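Long-range contacts in ESX-5 secretion system protein EccC5 (Mycobacterium tuberculosis, PDB 6J18), which forms part of the membrane complex of the ESX-5 type VII secretion system, which exports EsxN and several PE_PGRS and PPE proteins, here represented by an ATP-bound FtsK/SpoIIIE-type ATPase domain: residues S137-V143 and P202-V208; V168-G173 and P221-A225; L179-E183 and R231-L237; F245-S249 and E276-R280. All coordinates share one frame; numbering follows the deposited sequence. Where two conformers were deposited one is given.

Contact 1: S137-V143 and P202-V208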
loop_
_atom_site.group_PDB
_atom_site.type_symbol
_atom_site.label_atom_id
_atom_site.label_comp_id
_atom_site.label_asym_id
_atom_site.label_seq_id
_atom_site.Cartn_x
_atom_site.Cartn_y
_atom_site.Cartn_z
ATOM N N SER A 137 8.188 -12.436 6.711
ATOM C CA SER A 137 7.024 -13.031 6.067
ATOM C C SER A 137 5.960 -11.977 5.793
ATOM O O SER A 137 5.827 -11.013 6.548
ATOM C CB SER A 137 6.447 -14.152 6.934
ATOM O OG SER A 137 7.397 -15.184 7.133
ATOM N N ALA A 138 5.206 -12.158 4.715
ATOM C CA ALA A 138 4.147 -11.213 4.372
ATOM C C ALA A 138 2.823 -11.908 4.113
ATOM O O ALA A 138 2.756 -12.945 3.452
ATOM C CB ALA A 138 4.539 -10.386 3.169
ATOM N N GLN A 139 1.766 -11.303 4.634
ATOM C CA GLN A 139 0.420 -11.822 4.499
ATOM C C GLN A 139 -0.468 -10.729 3.913
ATOM O O GLN A 139 -0.483 -9.604 4.412
ATOM C CB GLN A 139 -0.088 -12.298 5.860
ATOM C CG GLN A 139 -1.553 -12.630 5.927
ATOM C CD GLN A 139 -1.961 -13.107 7.306
ATOM O OE1 GLN A 139 -2.581 -12.371 8.072
ATOM N NE2 GLN A 139 -1.609 -14.346 7.632
ATOM N N VAL A 140 -1.191 -11.048 2.845
ATOM C CA VAL A 140 -1.964 -10.036 2.130
ATOM C C VAL A 140 -3.467 -10.170 2.359
ATOM O O VAL A 140 -4.033 -11.256 2.237
ATOM C CB VAL A 140 -1.682 -10.089 0.612
ATOM C CG1 VAL A 140 -2.642 -9.181 -0.149
ATOM C CG2 VAL A 140 -0.237 -9.704 0.328
ATOM N N TRP A 141 -4.099 -9.052 2.704
ATOM C CA TRP A 141 -5.549 -8.973 2.823
ATOM C C TRP A 141 -6.067 -8.032 1.740
ATOM O O TRP A 141 -5.883 -6.816 1.819
ATOM C CB TRP A 141 -5.955 -8.492 4.219
ATOM C CG TRP A 141 -5.483 -9.398 5.323
ATOM C CD1 TRP A 141 -4.188 -9.668 5.665
ATOM C CD2 TRP A 141 -6.300 -10.143 6.235
ATOM N NE1 TRP A 141 -4.149 -10.541 6.726
ATOM C CE2 TRP A 141 -5.435 -10.847 7.097
ATOM C CE3 TRP A 141 -7.681 -10.286 6.408
ATOM C CZ2 TRP A 141 -5.899 -11.678 8.112
ATOM C CZ3 TRP A 141 -8.143 -11.113 7.417
ATOM C CH2 TRP A 141 -7.255 -11.799 8.255
ATOM N N LEU A 142 -6.708 -8.601 0.725
ATOM C CA LEU A 142 -6.973 -7.872 -0.512
ATOM C C LEU A 142 -8.439 -7.484 -0.706
ATOM O O LEU A 142 -9.319 -8.340 -0.741
ATOM C CB LEU A 142 -6.502 -8.711 -1.704
ATOM C CG LEU A 142 -6.650 -8.139 -3.115
ATOM C CD1 LEU A 142 -5.759 -6.922 -3.303
ATOM C CD2 LEU A 142 -6.334 -9.208 -4.154
ATOM N N VAL A 143 -8.693 -6.185 -0.833
ATOM C CA VAL A 143 -10.001 -5.705 -1.264
ATOM C C VAL A 143 -9.928 -5.376 -2.750
ATOM O O VAL A 143 -9.284 -4.405 -3.146
ATOM C CB VAL A 143 -10.459 -4.461 -0.481
ATOM C CG1 VAL A 143 -11.854 -4.045 -0.923
ATOM C CG2 VAL A 143 -10.437 -4.733 1.010
ATOM N N PRO A 202 3.372 -12.845 10.561
ATOM C CA PRO A 202 3.893 -12.151 9.387
ATOM C C PRO A 202 3.447 -10.702 9.317
ATOM O O PRO A 202 2.523 -10.283 10.020
ATOM C CB PRO A 202 3.295 -12.944 8.228
ATOM C CG PRO A 202 1.992 -13.419 8.765
ATOM C CD PRO A 202 2.235 -13.718 10.223
ATOM N N GLU A 203 4.135 -9.941 8.472
ATOM C CA GLU A 203 3.738 -8.579 8.137
ATOM C C GLU A 203 2.405 -8.627 7.404
ATOM O O GLU A 203 2.199 -9.479 6.542
ATOM C CB GLU A 203 4.816 -7.890 7.289
ATOM C CG GLU A 203 6.141 -7.708 8.027
ATOM C CD GLU A 203 6.048 -6.662 9.115
ATOM O OE1 GLU A 203 5.787 -5.468 8.813
ATOM O OE2 GLU A 203 6.221 -7.039 10.291
ATOM N N ILE A 204 1.491 -7.734 7.768
ATOM C CA ILE A 204 0.159 -7.719 7.172
ATOM C C ILE A 204 -0.007 -6.549 6.209
ATOM O O ILE A 204 0.117 -5.389 6.598
ATOM C CB ILE A 204 -0.941 -7.652 8.253
ATOM C CG1 ILE A 204 -0.953 -8.947 9.066
ATOM C CG2 ILE A 204 -2.306 -7.415 7.620
ATOM C CD1 ILE A 204 -1.901 -8.924 10.242
ATOM N N PHE A 205 -0.279 -6.866 4.947
ATOM C CA PHE A 205 -0.534 -5.847 3.939
ATOM C C PHE A 205 -2.019 -5.777 3.604
ATOM O O PHE A 205 -2.563 -6.687 2.979
ATOM C CB PHE A 205 0.270 -6.123 2.664
ATOM C CG PHE A 205 1.754 -5.947 2.825
ATOM C CD1 PHE A 205 2.538 -6.964 3.343
ATOM C CD2 PHE A 205 2.366 -4.763 2.444
ATOM C CE1 PHE A 205 3.906 -6.802 3.485
ATOM C CE2 PHE A 205 3.732 -4.594 2.582
ATOM C CZ PHE A 205 4.503 -5.614 3.103
ATOM N N LEU A 206 -2.674 -4.704 4.034
ATOM C CA LEU A 206 -4.049 -4.448 3.633
ATOM C C LEU A 206 -4.042 -3.650 2.337
ATOM O O LEU A 206 -3.744 -2.456 2.335
ATOM C CB LEU A 206 -4.816 -3.696 4.723
ATOM C CG LEU A 206 -6.211 -3.191 4.337
ATOM C CD1 LEU A 206 -7.106 -4.337 3.883
ATOM C CD2 LEU A 206 -6.849 -2.436 5.493
ATOM N N ILE A 207 -4.361 -4.320 1.236
ATOM C CA ILE A 207 -4.315 -3.688 -0.075
ATOM C C ILE A 207 -5.719 -3.488 -0.630
ATOM O O ILE A 207 -6.461 -4.450 -0.833
ATOM C CB ILE A 207 -3.480 -4.519 -1.059
ATOM C CG1 ILE A 207 -2.037 -4.618 -0.557
ATOM C CG2 ILE A 207 -3.524 -3.900 -2.448
ATOM C CD1 ILE A 207 -1.176 -5.570 -1.346
ATOM N N VAL A 208 -6.078 -2.232 -0.869
ATOM C CA VAL A 208 -7.416 -1.890 -1.337
ATOM C C VAL A 208 -7.380 -1.132 -2.660
ATOM O O VAL A 208 -6.847 -0.025 -2.737
ATOM C CB VAL A 208 -8.170 -1.037 -0.298
ATOM C CG1 VAL A 208 -9.593 -0.766 -0.768
ATOM C CG2 VAL A 208 -8.165 -1.722 1.061
#
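Trp141 and Ile204 meet diagonally across two parallel strands, two residues out of register, on the same face of the sheet: Ile204 CG2 lies 3.5 Å from Trp141 CD1, approaching the indole at a slant. The indole is fixed from its own strand. Trp141 NE1 donates to Gln139 OE1 at 2.8 Å, with the oxygen in the ring plane, so one in-plane bond restrains ring rotation. Gln139 can accept it because its CG stands opposite the backbone N (chi1 169°) and the chain runs on extended, side by side with Ile204; its NE2 goes to Gly124 O. Farther along this face, Val143 CG2 and Val208 CG2 lie alongside each other at 3.8 Å. On the other face, Ala138 CB rests 3.7 Å from Phe205 CE1, and Val140 CG1 meets Ile207 CD1 at 4.1 Å. Six backbone hydrogen bonds in parallel register hold the pair, from Glu203 N to Ser137 O through Val143 N to Ile207 O. The strand directions differ by 27°. Both strands belong to the central sheet of the ATPase core, with 137-143 also paired to 158-162 and 203-208 to 237-244; helix 165-180 packs on Trp141, Val143 and Ile204, and helix 106-120 on Ala138, Phe205 and Ile207.

Contact 2: V168-G173 and P221-A225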
loop_
_atom_site.group_PDB
_atom_site.type_symbol
_atom_site.label_atom_id
_atom_site.label_comp_id
_atom_site.label_asym_id
_atom_site.label_seq_id
_atom_site.Cartn_x
_atom_site.Cartn_y
_atom_site.Cartn_z
ATOM N N VAL A 168 -16.138 -7.851 2.388
ATOM C CA VAL A 168 -15.227 -6.852 2.935
ATOM C C VAL A 168 -15.486 -6.646 4.424
ATOM O O VAL A 168 -14.553 -6.635 5.225
ATOM C CB VAL A 168 -15.353 -5.502 2.200
ATOM C CG1 VAL A 168 -14.469 -4.453 2.857
ATOM C CG2 VAL A 168 -14.985 -5.661 0.735
ATOM N N VAL A 169 -16.757 -6.497 4.786
ATOM C CA VAL A 169 -17.150 -6.321 6.182
ATOM C C VAL A 169 -16.658 -7.481 7.046
ATOM O O VAL A 169 -16.083 -7.274 8.116
ATOM C CB VAL A 169 -18.683 -6.192 6.322
ATOM C CG1 VAL A 169 -19.109 -6.358 7.775
ATOM C CG2 VAL A 169 -19.162 -4.860 5.762
ATOM N N ALA A 170 -16.874 -8.701 6.563
ATOM C CA ALA A 170 -16.460 -9.901 7.281
ATOM C C ALA A 170 -14.941 -9.996 7.398
ATOM O O ALA A 170 -14.413 -10.328 8.460
ATOM C CB ALA A 170 -17.014 -11.139 6.596
ATOM N N MET A 171 -14.245 -9.703 6.303
ATOM C CA MET A 171 -12.789 -9.789 6.276
ATOM C C MET A 171 -12.149 -8.773 7.218
ATOM O O MET A 171 -11.171 -9.078 7.901
ATOM C CB MET A 171 -12.264 -9.579 4.854
ATOM C CG MET A 171 -10.764 -9.777 4.718
ATOM S SD MET A 171 -10.141 -9.419 3.064
ATOM C CE MET A 171 -10.190 -7.633 3.077
ATOM N N MET A 172 -12.705 -7.567 7.251
ATOM C CA MET A 172 -12.163 -6.505 8.088
ATOM C C MET A 172 -12.361 -6.819 9.569
ATOM O O MET A 172 -11.583 -6.377 10.414
ATOM C CB MET A 172 -12.806 -5.162 7.739
ATOM C CG MET A 172 -12.435 -4.640 6.358
ATOM S SD MET A 172 -10.655 -4.614 6.069
ATOM C CE MET A 172 -10.138 -3.502 7.364
ATOM N N GLY A 173 -13.402 -7.586 9.877
ATOM C CA GLY A 173 -13.643 -8.024 11.240
ATOM C C GLY A 173 -12.585 -9.011 11.690
ATOM O O GLY A 173 -12.114 -8.961 12.827
ATOM N N PRO A 221 -16.662 -0.051 5.860
ATOM C CA PRO A 221 -16.277 -1.365 6.384
ATOM C C PRO A 221 -14.856 -1.359 6.929
ATOM O O PRO A 221 -14.476 -2.253 7.685
ATOM C CB PRO A 221 -16.387 -2.287 5.159
ATOM C CG PRO A 221 -17.109 -1.489 4.110
ATOM C CD PRO A 221 -16.809 -0.062 4.396
ATOM N N LEU A 222 -14.087 -0.345 6.547
ATOM C CA LEU A 222 -12.681 -0.255 6.916
ATOM C C LEU A 222 -12.478 0.424 8.268
ATOM O O LEU A 222 -11.342 0.647 8.687
ATOM C CB LEU A 222 -11.906 0.505 5.837
ATOM C CG LEU A 222 -11.970 -0.048 4.412
ATOM C CD1 LEU A 222 -11.059 0.747 3.490
ATOM C CD2 LEU A 222 -11.612 -1.525 4.381
ATOM N N HIS A 223 -13.573 0.748 8.949
ATOM C CA HIS A 223 -13.492 1.530 10.181
ATOM C C HIS A 223 -12.815 0.765 11.318
ATOM O O HIS A 223 -12.299 1.372 12.256
ATOM C CB HIS A 223 -14.887 1.989 10.619
ATOM C CG HIS A 223 -15.694 0.927 11.300
ATOM N ND1 HIS A 223 -16.442 0.000 10.607
ATOM C CD2 HIS A 223 -15.878 0.653 12.613
ATOM C CE1 HIS A 223 -17.046 -0.804 11.463
ATOM N NE2 HIS A 223 -16.721 -0.429 12.687
ATOM N N LYS A 224 -12.808 -0.562 11.231
ATOM C CA LYS A 224 -12.215 -1.389 12.279
ATOM C C LYS A 224 -10.688 -1.436 12.205
ATOM O O LYS A 224 -10.029 -1.841 13.162
ATOM C CB LYS A 224 -12.776 -2.812 12.222
ATOM C CG LYS A 224 -14.157 -2.965 12.844
ATOM C CD LYS A 224 -14.557 -4.430 12.943
ATOM C CE LYS A 224 -15.934 -4.591 13.569
ATOM N NZ LYS A 224 -16.436 -5.990 13.465
ATOM N N ALA A 225 -10.127 -1.023 11.072
ATOM C CA ALA A 225 -8.677 -1.024 10.898
ATOM C C ALA A 225 -8.069 0.338 11.203
ATOM O O ALA A 225 -6.863 0.453 11.418
ATOM C CB ALA A 225 -8.312 -1.448 9.491
#
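Residues 168-173 form a regular helical segment, whereas 221-225 lie in a loop whose last three residues have helical backbone angles without the regular bonds; the backbones come nearest at Val169 and Pro221, with CA atoms 5.0 Å apart. The contact is made by apolar side chains. Met172 carries most of it. Its CB and CG abut the carbonyl oxygen of Pro221, CB at 3.4 Å from Pro221 O, and the chain then bends twice, at chi2 (-51°) and chi3 (-61°). This curl lays the sulfur beside Leu222, with Met172 SD 3.6 Å from Leu222 CD2, and carries the terminal methyl onward to Ala225. There Met172 CE and Ala225 CB are 3.5 Å apart, tighter than usual for two methyl carbons. One turn back, two valines hold the proline ring at CB: Val168 CG1 comes in obliquely at 3.7 Å, while Val169 meets it at about a right angle through CG2, 3.8 Å away. At the exposed rim, extended Lys224 lays its CD over Gly173 CA at 4.1 Å. Helix 165-180 and the loop lie next to each other over one face of the central sheet: Val168 also touches Val143 and Ala162, on strands 137-143 and 158-162, and Met171 reaches Trp141.

Contact 3: L179-E183 and R231-L237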
loop_
_atom_site.group_PDB
_atom_site.type_symbol
_atom_site.label_atom_id
_atom_site.label_comp_id
_atom_site.label_asym_id
_atom_site.label_seq_id
_atom_site.Cartn_x
_atom_site.Cartn_y
_atom_site.Cartn_z
ATOM N N LEU A 179 -5.159 -7.932 14.498
ATOM C CA LEU A 179 -4.375 -6.750 14.835
ATOM C C LEU A 179 -4.496 -6.399 16.317
ATOM O O LEU A 179 -3.529 -5.956 16.938
ATOM C CB LEU A 179 -4.808 -5.561 13.975
ATOM C CG LEU A 179 -4.506 -5.659 12.478
ATOM C CD1 LEU A 179 -5.073 -4.460 11.733
ATOM C CD2 LEU A 179 -3.010 -5.783 12.238
ATOM N N ALA A 180 -5.685 -6.603 16.878
ATOM C CA ALA A 180 -5.938 -6.292 18.282
ATOM C C ALA A 180 -5.112 -7.175 19.211
ATOM O O ALA A 180 -4.805 -6.789 20.340
ATOM C CB ALA A 180 -7.419 -6.438 18.596
ATOM N N GLY A 181 -4.754 -8.361 18.732
ATOM C CA GLY A 181 -3.970 -9.292 19.519
ATOM C C GLY A 181 -2.488 -8.971 19.519
ATOM O O GLY A 181 -1.732 -9.512 20.322
ATOM N N ARG A 182 -2.065 -8.082 18.626
ATOM C CA ARG A 182 -0.643 -7.790 18.479
ATOM C C ARG A 182 -0.154 -6.733 19.471
ATOM O O ARG A 182 0.226 -5.622 19.094
ATOM C CB ARG A 182 -0.341 -7.366 17.044
ATOM C CG ARG A 182 -0.606 -8.486 16.051
ATOM C CD ARG A 182 0.063 -8.249 14.712
ATOM N NE ARG A 182 0.144 -9.484 13.939
ATOM C CZ ARG A 182 0.701 -9.582 12.736
ATOM N NH1 ARG A 182 1.235 -8.512 12.161
ATOM N NH2 ARG A 182 0.729 -10.750 12.110
ATOM N N GLU A 183 -0.166 -7.116 20.744
ATOM C CA GLU A 183 0.354 -6.305 21.839
ATOM C C GLU A 183 0.421 -7.190 23.078
ATOM O O GLU A 183 -0.257 -8.214 23.137
ATOM C CB GLU A 183 -0.526 -5.081 22.090
ATOM C CG GLU A 183 -1.908 -5.412 22.612
ATOM C CD GLU A 183 -2.806 -4.197 22.676
ATOM O OE1 GLU A 183 -2.616 -3.274 21.856
ATOM O OE2 GLU A 183 -3.701 -4.164 23.545
ATOM N N ARG A 231 -0.194 3.341 14.766
ATOM C CA ARG A 231 0.846 2.503 15.356
ATOM C C ARG A 231 1.057 1.251 14.515
ATOM O O ARG A 231 1.245 0.155 15.044
ATOM C CB ARG A 231 0.488 2.123 16.795
ATOM C CG ARG A 231 -0.936 1.624 16.973
ATOM C CD ARG A 231 -1.246 1.339 18.436
ATOM N NE ARG A 231 -0.516 0.177 18.936
ATOM C CZ ARG A 231 -1.029 -1.047 19.023
ATOM N NH1 ARG A 231 -2.281 -1.270 18.643
ATOM N NH2 ARG A 231 -0.293 -2.046 19.490
ATOM N N ALA A 232 1.028 1.431 13.197
ATOM C CA ALA A 232 1.097 0.323 12.252
ATOM C C ALA A 232 2.407 -0.454 12.342
ATOM O O ALA A 232 2.416 -1.679 12.212
ATOM C CB ALA A 232 0.898 0.837 10.841
ATOM N N ALA A 233 3.506 0.260 12.556
ATOM C CA ALA A 233 4.821 -0.367 12.624
ATOM C C ALA A 233 4.924 -1.328 13.804
ATOM O O ALA A 233 5.649 -2.321 13.746
ATOM C CB ALA A 233 5.909 0.694 12.708
ATOM N N ASP A 234 4.190 -1.030 14.871
ATOM C CA ASP A 234 4.231 -1.845 16.079
ATOM C C ASP A 234 3.393 -3.113 15.949
ATOM O O ASP A 234 3.594 -4.076 16.692
ATOM C CB ASP A 234 3.759 -1.035 17.287
ATOM C CG ASP A 234 4.762 0.020 17.707
ATOM O OD1 ASP A 234 5.738 0.246 16.962
ATOM O OD2 ASP A 234 4.578 0.617 18.786
ATOM N N VAL A 235 2.450 -3.114 15.012
ATOM C CA VAL A 235 1.618 -4.289 14.785
ATOM C C VAL A 235 1.903 -4.904 13.417
ATOM O O VAL A 235 1.202 -5.816 12.980
ATOM C CB VAL A 235 0.116 -3.955 14.895
ATOM C CG1 VAL A 235 -0.217 -3.465 16.297
ATOM C CG2 VAL A 235 -0.284 -2.924 13.853
ATOM N N GLY A 236 2.937 -4.401 12.751
ATOM C CA GLY A 236 3.351 -4.920 11.460
ATOM C C GLY A 236 2.285 -4.782 10.389
ATOM O O GLY A 236 2.060 -5.702 9.603
ATOM N N LEU A 237 1.631 -3.627 10.359
ATOM C CA LEU A 237 0.557 -3.379 9.405
ATOM C C LEU A 237 0.991 -2.413 8.307
ATOM O O LEU A 237 1.683 -1.429 8.570
ATOM C CB LEU A 237 -0.678 -2.832 10.126
ATOM C CG LEU A 237 -1.840 -2.336 9.262
ATOM C CD1 LEU A 237 -2.453 -3.479 8.463
ATOM C CD2 LEU A 237 -2.888 -1.645 10.119
HETATM O O HOH W 1 -2.667 -4.129 19.166
HETATM O O HOH W 2 2.773 -4.226 19.799
#
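Arg182, buried despite its charge, spends its guanidinium on backbone carbonyls: NH1 donates to Val235 O at 2.8 Å, nearly straight (163°), with the oxygen in the guanidinium plane, and NH2 bonds to Pro202 O. The chain is extended from CG to NE, which carries the group past the end of the short, weakly bonded helix 232-235, and bonds from two of its nitrogens fix its orientation. Its aliphatic root packs too, CB lying 4.0 Å from Val235 CG1. Glu183 OE1 stands 3.5 Å from Arg231 NH2 but well out of the guanidinium plane, the two flat groups being 62° apart, so this salt bridge rests on charge alone. A water accepts from Arg231 NH1 at 2.9 Å and lies within bonding distance of Leu179 O and Glu183 OE1, with more acceptors in reach than protons to give. Another donates to both Arg182 O and Asp234 O. On the buried side Leu179 and Leu237 cross at about a right angle, CD1 to CD2 3.9 Å. Gly236, with positive phi (62°), turns the chain into strand 237-244, and its backbone pairs with Ile204. The contact therefore joins the C-terminal end of helix 165-180 to that helix-strand junction, while Ile204 of strand 203-208 touches Leu179, Arg182 and Leu237.

Contact 4: F245-S249 and E276-R280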
loop_
_atom_site.group_PDB
_atom_site.type_symbol
_atom_site.label_atom_id
_atom_site.label_comp_id
_atom_site.label_asym_id
_atom_site.label_seq_id
_atom_site.Cartn_x
_atom_site.Cartn_y
_atom_site.Cartn_z
ATOM N N PHE A 245 -9.467 9.944 -8.895
ATOM C CA PHE A 245 -9.195 11.325 -8.512
ATOM C C PHE A 245 -10.454 12.184 -8.449
ATOM O O PHE A 245 -10.492 13.184 -7.732
ATOM C CB PHE A 245 -8.186 11.944 -9.480
ATOM C CG PHE A 245 -7.682 13.289 -9.052
ATOM C CD1 PHE A 245 -6.826 13.410 -7.971
ATOM C CD2 PHE A 245 -8.047 14.429 -9.743
ATOM C CE1 PHE A 245 -6.355 14.647 -7.578
ATOM C CE2 PHE A 245 -7.573 15.664 -9.361
ATOM C CZ PHE A 245 -6.731 15.777 -8.273
ATOM N N GLY A 246 -11.479 11.794 -9.201
ATOM C CA GLY A 246 -12.736 12.519 -9.215
ATOM C C GLY A 246 -13.372 12.627 -7.842
ATOM O O GLY A 246 -13.726 11.619 -7.231
ATOM N N GLY A 247 -13.513 13.856 -7.356
ATOM C CA GLY A 247 -14.100 14.106 -6.052
ATOM C C GLY A 247 -13.143 13.808 -4.914
ATOM O O GLY A 247 -13.560 13.369 -3.841
ATOM N N TRP A 248 -11.857 14.058 -5.142
ATOM C CA TRP A 248 -10.828 13.724 -4.163
ATOM C C TRP A 248 -10.895 14.569 -2.895
ATOM O O TRP A 248 -10.812 14.038 -1.790
ATOM C CB TRP A 248 -9.433 13.859 -4.776
ATOM C CG TRP A 248 -8.346 13.782 -3.746
ATOM C CD1 TRP A 248 -7.696 14.829 -3.159
ATOM C CD2 TRP A 248 -7.803 12.593 -3.160
ATOM N NE1 TRP A 248 -6.774 14.364 -2.253
ATOM C CE2 TRP A 248 -6.820 12.996 -2.234
ATOM C CE3 TRP A 248 -8.048 11.227 -3.332
ATOM C CZ2 TRP A 248 -6.082 12.083 -1.484
ATOM C CZ3 TRP A 248 -7.314 10.322 -2.587
ATOM C CH2 TRP A 248 -6.344 10.754 -1.674
ATOM N N SER A 249 -11.026 15.883 -3.050
ATOM C CA SER A 249 -11.032 16.773 -1.894
ATOM C C SER A 249 -12.258 16.515 -1.022
ATOM O O SER A 249 -12.262 16.824 0.169
ATOM C CB SER A 249 -10.986 18.238 -2.334
ATOM O OG SER A 249 -12.189 18.621 -2.975
ATOM N N GLU A 276 -9.171 20.582 -8.981
ATOM C CA GLU A 276 -9.507 20.028 -7.673
ATOM C C GLU A 276 -8.849 20.842 -6.561
ATOM O O GLU A 276 -9.060 20.579 -5.377
ATOM C CB GLU A 276 -9.075 18.561 -7.568
ATOM C CG GLU A 276 -9.995 17.537 -8.237
ATOM C CD GLU A 276 -11.072 17.023 -7.309
ATOM O OE1 GLU A 276 -11.151 17.518 -6.162
ATOM O OE2 GLU A 276 -11.814 16.096 -7.706
ATOM N N GLY A 277 -8.046 21.827 -6.951
ATOM C CA GLY A 277 -7.364 22.683 -5.996
ATOM C C GLY A 277 -6.084 22.080 -5.452
ATOM O O GLY A 277 -5.503 21.172 -6.052
ATOM N N PHE A 278 -5.642 22.591 -4.307
ATOM C CA PHE A 278 -4.437 22.098 -3.656
ATOM C C PHE A 278 -4.685 20.742 -3.007
ATOM O O PHE A 278 -5.683 20.548 -2.312
ATOM C CB PHE A 278 -3.942 23.099 -2.612
ATOM C CG PHE A 278 -3.501 24.412 -3.191
ATOM C CD1 PHE A 278 -2.344 24.496 -3.949
ATOM C CD2 PHE A 278 -4.239 25.564 -2.975
ATOM C CE1 PHE A 278 -1.934 25.703 -4.483
ATOM C CE2 PHE A 278 -3.833 26.775 -3.506
ATOM C CZ PHE A 278 -2.679 26.844 -4.261
ATOM N N ILE A 279 -3.770 19.808 -3.241
ATOM C CA ILE A 279 -3.865 18.477 -2.656
ATOM C C ILE A 279 -3.145 18.453 -1.311
ATOM O O ILE A 279 -3.756 18.211 -0.271
ATOM C CB ILE A 279 -3.272 17.408 -3.589
ATOM C CG1 ILE A 279 -3.891 17.517 -4.984
ATOM C CG2 ILE A 279 -3.493 16.021 -3.016
ATOM C CD1 ILE A 279 -5.405 17.465 -4.989
ATOM N N ARG A 280 -1.837 18.692 -1.345
ATOM C CA ARG A 280 -1.039 18.797 -0.129
ATOM C C ARG A 280 -0.111 20.006 -0.213
ATOM O O ARG A 280 0.606 20.181 -1.199
ATOM C CB ARG A 280 -0.231 17.514 0.107
ATOM C CG ARG A 280 -1.072 16.244 0.114
ATOM C CD ARG A 280 -0.967 15.497 1.434
ATOM N NE ARG A 280 0.263 14.719 1.530
ATOM C CZ ARG A 280 0.314 13.446 1.912
ATOM N NH1 ARG A 280 1.479 12.818 1.969
ATOM N NH2 ARG A 280 -0.800 12.803 2.237
HETATM O O HOH W 3 -5.615 16.265 -0.186
#
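A type II beta turn from Phe245 to Trp248, with Gly247 at positive phi (77°), presents two successive N-H groups to the carboxylate of Glu276. Gly247 N donates to Glu276 OE2 at 2.8 Å, nearly along the C-O axis of that oxygen, while Trp248 N reaches the same atom at 3.3 Å from above the carboxylate plane. One oxygen thus takes both bonds. The bend of Glu276 at chi2 (-90°) swings its carboxylate back against the turn, and its methylene groups slide past Phe245 in the opposite direction, CG coming to 3.3 Å from Phe245 CE2. The turn directly follows strand 237-244 of the sheet that forms the ATPase core, and Phe245 pairs through its backbone with Gly100, predicted to bind ATP; the Phe245 side chain is about 10 Å from the bound nucleotide. Beyond Glu276 the chain turns a corner at Ile279, where Ile279 and Arg280 together face Met283 in a classic beta bulge. Ile279 CD1 touches the edge of the Phe245 ring, 3.9 Å from CZ, and lies equally far from Trp248 CD1. Trp248 crosses Ile279 at about a right angle, and a water accepts from Trp248 NE1 at 3.0 Å and donates to Ile279 O at 2.7 Å.

Overall arrangement
From the N terminus, strand 137-143 leads through strand 158-162 into helix 165-180, whose early turns open contact 2 and whose C-terminal end opens contact 3 before strand 203-208 returns to close contact 1. The loop at 221-225 then closes contact 2, and residues 231-237 close contact 3. These three therefore cross one another along the chain, binding helix 165-180 to the central parallel strands and to the connection between strands 203-208 and 237-244. Contact 1 touches both others, by side-chain packing toward contact 2 and by hydrogen bonds as well toward contact 3. Contact 4 opens later, in series, its centre about 27 Å from that of contact 1, and joins the end of strand 237-244 to the small hairpin at 278-284.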